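Local coordinates for protein ectonucleoside triphosphate diphosphohydrolase 4 (Homo sapiens, PDB 6WG5) that belongs to the GDA1/CD39 family of nucleoside phosphatases, whose members share the two-domain actin-like ATPase fold, at residues Y388-D393 with L436-Y441; V452-R455 with P460-Y463. One frame throughout, in Å; residues are numbered along the deposited sequence.

Contact 1: residues Y388-D393 with L436-Y441; sequences YYCTED and LHRLKY
Arg438 lays its guanidinium group against the backbone end of Tyr389, the CB of which sits over one face of the flat group and comes within 3.2 Å of Arg438 NH2. The aromatic ring itself takes little part: its plane is turned 50° from the guanidinium, and the ring leads away to stack on His433. Tyr389 O also lies above the guanidinium, offset toward its rim, so this peptide oxygen faces the flat of the group. At the guanidinium edge the contact becomes polar. Arg438 NH1 donates to Cys390 SG over 3.4 Å with an N-H...S angle of 154°, the sulfur lying slightly out of the guanidinium plane. The contact joins the short helix 386-392, which directly follows strand 381-385, to the first turns of the long helix 436-456; both belong to the helical crossover leading on to the neighbouring parallel strand 466-468. Arg438 reaches across because CG is placed trans to its own backbone N (chi1 164°) and the chain then bends at both following bonds. Along that bend, Arg438 CG packs against Asp393 CB at 4.0 Å. The Asp393 carboxylate stands almost perpendicular to the guanidinium, with OD2 4.1 Å from Arg438 NE, so the attraction is one of charge without a directed N-H; a water joins the two, its link to NE weak. The strongest polar partners lie beyond the segments, Glu386 in a salt bridge with Arg438 NH2 and His433 ND1 bonded to Asp393 OD2; Gln442 OE1 also accepts from Arg438 NH1.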
# COMPACT_ATOMS: atom_id res chain seq x y z
N TYR A 388 -5.88 -9.13 5.76
CA TYR A 388 -6.87 -9.99 5.13
C TYR A 388 -6.55 -11.47 5.28
O TYR A 388 -7.43 -12.27 5.59
CB TYR A 388 -6.99 -9.64 3.64
CG TYR A 388 -8.05 -10.42 2.91
CD1 TYR A 388 -9.39 -10.07 3.02
CD2 TYR A 388 -7.72 -11.52 2.12
CE1 TYR A 388 -10.37 -10.79 2.35
CE2 TYR A 388 -8.69 -12.24 1.46
CZ TYR A 388 -10.02 -11.87 1.58
OH TYR A 388 -10.99 -12.58 0.92
N TYR A 389 -5.28 -11.84 5.08
CA TYR A 389 -4.90 -13.25 5.19
C TYR A 389 -5.15 -13.78 6.60
O TYR A 389 -5.55 -14.94 6.77
CB TYR A 389 -3.43 -13.42 4.80
CG TYR A 389 -3.10 -12.96 3.40
CD1 TYR A 389 -3.99 -13.18 2.35
CD2 TYR A 389 -1.91 -12.31 3.13
CE1 TYR A 389 -3.69 -12.76 1.07
CE2 TYR A 389 -1.60 -11.89 1.85
CZ TYR A 389 -2.49 -12.12 0.82
OH TYR A 389 -2.19 -11.70 -0.45
N CYS A 390 -4.91 -12.95 7.62
CA CYS A 390 -5.07 -13.39 9.00
C CYS A 390 -6.53 -13.42 9.46
O CYS A 390 -6.82 -14.02 10.50
CB CYS A 390 -4.26 -12.50 9.94
SG CYS A 390 -2.47 -12.72 9.81
N THR A 391 -7.44 -12.79 8.72
CA THR A 391 -8.86 -12.85 9.04
C THR A 391 -9.63 -13.83 8.17
O THR A 391 -10.65 -14.36 8.61
CB THR A 391 -9.51 -11.47 8.92
OG1 THR A 391 -9.30 -10.94 7.60
CG2 THR A 391 -8.95 -10.50 9.95
N GLU A 392 -9.16 -14.09 6.95
CA GLU A 392 -9.91 -14.87 5.97
C GLU A 392 -9.34 -16.25 5.70
O GLU A 392 -10.11 -17.22 5.62
CB GLU A 392 -10.00 -14.11 4.65
CG GLU A 392 -10.75 -14.85 3.55
CD GLU A 392 -12.16 -15.22 3.96
OE1 GLU A 392 -12.72 -14.52 4.83
OE2 GLU A 392 -12.70 -16.21 3.42
N ASP A 393 -8.02 -16.39 5.56
CA ASP A 393 -7.46 -17.60 4.97
C ASP A 393 -7.83 -18.85 5.75
O ASP A 393 -8.14 -19.89 5.16
CB ASP A 393 -5.95 -17.47 4.83
CG ASP A 393 -5.54 -16.76 3.55
OD1 ASP A 393 -6.40 -16.10 2.93
OD2 ASP A 393 -4.36 -16.86 3.15
N LEU A 436 0.70 -24.43 3.89
CA LEU A 436 1.14 -24.92 5.19
C LEU A 436 1.83 -23.84 6.00
O LEU A 436 1.75 -23.84 7.24
CB LEU A 436 2.06 -26.13 5.01
CG LEU A 436 1.33 -27.44 4.68
CD1 LEU A 436 2.31 -28.50 4.22
CD2 LEU A 436 0.52 -27.93 5.88
N HIS A 437 2.52 -22.90 5.34
CA HIS A 437 3.10 -21.77 6.05
C HIS A 437 2.02 -20.95 6.74
O HIS A 437 2.17 -20.54 7.89
CB HIS A 437 3.91 -20.91 5.08
CG HIS A 437 4.73 -19.85 5.75
ND1 HIS A 437 4.18 -18.67 6.22
CD2 HIS A 437 6.05 -19.78 6.01
CE1 HIS A 437 5.14 -17.93 6.75
NE2 HIS A 437 6.28 -18.58 6.64
N ARG A 438 0.91 -20.70 6.04
CA ARG A 438 -0.22 -20.01 6.66
C ARG A 438 -0.76 -20.79 7.85
O ARG A 438 -1.05 -20.22 8.91
CB ARG A 438 -1.32 -19.78 5.62
CG ARG A 438 -2.69 -19.43 6.19
CD ARG A 438 -2.64 -18.19 7.08
NE ARG A 438 -1.97 -17.07 6.43
CZ ARG A 438 -1.71 -15.91 7.02
NH1 ARG A 438 -2.06 -15.71 8.29
NH2 ARG A 438 -1.09 -14.95 6.35
N LEU A 439 -0.89 -22.11 7.69
CA LEU A 439 -1.43 -22.93 8.77
C LEU A 439 -0.54 -22.88 10.01
O LEU A 439 -1.03 -22.89 11.14
CB LEU A 439 -1.59 -24.38 8.29
CG LEU A 439 -2.51 -25.27 9.11
CD1 LEU A 439 -3.98 -24.95 8.82
CD2 LEU A 439 -2.22 -26.74 8.83
N LYS A 440 0.78 -22.82 9.80
CA LYS A 440 1.72 -22.88 10.91
C LYS A 440 1.86 -21.54 11.62
O LYS A 440 1.94 -21.50 12.86
CB LYS A 440 3.07 -23.36 10.40
CG LYS A 440 4.21 -23.30 11.40
CD LYS A 440 5.41 -24.07 10.87
CE LYS A 440 6.64 -23.92 11.74
NZ LYS A 440 7.84 -24.50 11.08
N TYR A 441 1.90 -20.44 10.87
CA TYR A 441 2.20 -19.13 11.43
C TYR A 441 0.97 -18.24 11.57
O TYR A 441 1.11 -17.05 11.89
CB TYR A 441 3.27 -18.44 10.58
CG TYR A 441 4.59 -19.18 10.60
CD1 TYR A 441 5.38 -19.18 11.73
CD2 TYR A 441 5.03 -19.88 9.48
CE1 TYR A 441 6.59 -19.86 11.76
CE2 TYR A 441 6.24 -20.56 9.50
CZ TYR A 441 7.01 -20.55 10.65
OH TYR A 441 8.21 -21.22 10.68
O HOH W 1 -1.96 -17.62 3.01

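Contact 2: residues V452-R455 with P460-Y463; sequences VFHR and PVNY
A type I beta turn, Pro460 to Tyr463, folds the chain back against the last turns of helix 436-456, at the exit of the helical crossover that joins the parallel strands 381-385 and 466-468. The turn is closed by the bond from Tyr463 N to Pro460 O, 2.9 Å. The backbones approach to 6.1 Å between the CA atoms of His454 and Pro460; the His454 side chain starts toward the turn, and its imidazole meets it. Pro460 O lies at the ring edge, in its plane, 3.1 Å from His454 CE1. The same carbonyl oxygen therefore accepts the turn bond and meets the histidine. CE1 of His454 also lies 3.6 Å from Val461 CA, which approaches the imidazole obliquely, while the Val461 side chain starts off in the direction away from the helix.

Several neighbours hold the imidazole in this pose. Phe453 CD2 lies 3.4 Å above the His454 ring plane, over its centre, so consecutive side chains of the helix overlap. His454 ND1 is hydrogen-bonded to Phe459 O and NE2 to Tyr401 OH, which pins both ring nitrogens and hence the ring's rotation. Phe459, just before the turn, also stacks on Phe453 and meets Tyr463 edge to face, making a small aromatic cluster; the Tyr463 hydroxyl is bonded to Ser379.

Within the two segments the apolar part of the contact joins Phe453 and Tyr463, whose side chains cross at about a right angle. With CG of Phe453 placed trans to the backbone N (chi1 -175°), the ring extends toward the turn, and Tyr463 CD1 meets its edge near the ring plane, 3.9 Å from Phe453 CZ.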
# COMPACT_ATOMS: atom_id res chain seq x y z
N VAL A 452 -0.25 -4.84 16.69
CA VAL A 452 0.14 -3.71 15.86
C VAL A 452 -1.04 -2.76 15.68
O VAL A 452 -0.89 -1.53 15.75
CB VAL A 452 0.66 -4.21 14.50
CG1 VAL A 452 0.89 -3.05 13.53
CG2 VAL A 452 1.95 -5.00 14.69
N PHE A 453 -2.23 -3.31 15.47
CA PHE A 453 -3.41 -2.49 15.20
C PHE A 453 -3.86 -1.75 16.45
O PHE A 453 -3.99 -0.52 16.44
CB PHE A 453 -4.52 -3.38 14.65
CG PHE A 453 -5.76 -2.64 14.22
CD1 PHE A 453 -5.71 -1.72 13.19
CD2 PHE A 453 -6.97 -2.88 14.84
CE1 PHE A 453 -6.85 -1.04 12.79
CE2 PHE A 453 -8.12 -2.21 14.45
CZ PHE A 453 -8.05 -1.29 13.42
N HIS A 454 -4.10 -2.48 17.54
CA HIS A 454 -4.77 -1.91 18.70
C HIS A 454 -3.83 -1.25 19.70
O HIS A 454 -4.29 -0.43 20.50
CB HIS A 454 -5.58 -2.98 19.43
CG HIS A 454 -6.81 -3.40 18.69
ND1 HIS A 454 -7.87 -2.54 18.47
CD2 HIS A 454 -7.16 -4.58 18.13
CE1 HIS A 454 -8.81 -3.18 17.79
NE2 HIS A 454 -8.41 -4.41 17.58
N ARG A 455 -2.54 -1.58 19.69
CA ARG A 455 -1.61 -0.95 20.62
C ARG A 455 -0.41 -0.35 19.90
O ARG A 455 0.21 0.59 20.40
CB ARG A 455 -1.14 -1.96 21.68
CG ARG A 455 -2.02 -1.95 22.92
CD ARG A 455 -1.37 -2.63 24.12
NE ARG A 455 -1.36 -4.08 24.00
CZ ARG A 455 -1.21 -4.92 25.03
NH1 ARG A 455 -1.05 -4.44 26.26
NH2 ARG A 455 -1.22 -6.23 24.83
N PRO A 460 -9.03 1.79 18.82
CA PRO A 460 -9.86 1.26 19.90
C PRO A 460 -10.26 -0.18 19.64
O PRO A 460 -10.45 -0.60 18.50
CB PRO A 460 -11.09 2.19 19.90
CG PRO A 460 -10.63 3.43 19.22
CD PRO A 460 -9.61 3.00 18.21
N VAL A 461 -10.37 -0.95 20.73
CA VAL A 461 -10.80 -2.34 20.61
C VAL A 461 -12.17 -2.41 19.96
O VAL A 461 -12.46 -3.33 19.18
CB VAL A 461 -10.79 -3.02 21.99
CG1 VAL A 461 -11.42 -4.41 21.92
CG2 VAL A 461 -9.37 -3.11 22.52
N ASN A 462 -13.03 -1.45 20.26
CA ASN A 462 -14.38 -1.41 19.69
C ASN A 462 -14.42 -0.77 18.31
O ASN A 462 -15.51 -0.50 17.81
CB ASN A 462 -15.31 -0.64 20.63
CG ASN A 462 -14.86 0.79 20.85
OD1 ASN A 462 -13.70 1.05 21.18
ND2 ASN A 462 -15.77 1.74 20.66
N TYR A 463 -13.27 -0.53 17.67
CA TYR A 463 -13.26 0.12 16.36
C TYR A 463 -14.10 -0.69 15.37
O TYR A 463 -13.91 -1.90 15.22
CB TYR A 463 -11.83 0.27 15.86
CG TYR A 463 -11.69 1.22 14.69
CD1 TYR A 463 -11.35 0.76 13.43
CD2 TYR A 463 -11.91 2.58 14.86
CE1 TYR A 463 -11.23 1.63 12.36
CE2 TYR A 463 -11.79 3.46 13.80
CZ TYR A 463 -11.44 2.98 12.55
OH TYR A 463 -11.32 3.85 11.49

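In the fold
Contacts 1 and 2 share helix 436-456: the first engages its opening turns, the second its final ones. Their centres are 20 Å apart and their nearest atoms about 9 Å, with no touch between them. Along the chain they come in series, contact 1 closing at residue 441 before contact 2 opens at 452. Both belong to the connection between strands 381-385 and 466-468, neighbouring parallel strands at one side of the mixed sheet. Contact 1 ties the helix start to helix 386-392, which follows the first of these strands, and contact 2 ties its end to the loop leading into the second. The long helix is thus joined near both ends to segments adjoining the sheet.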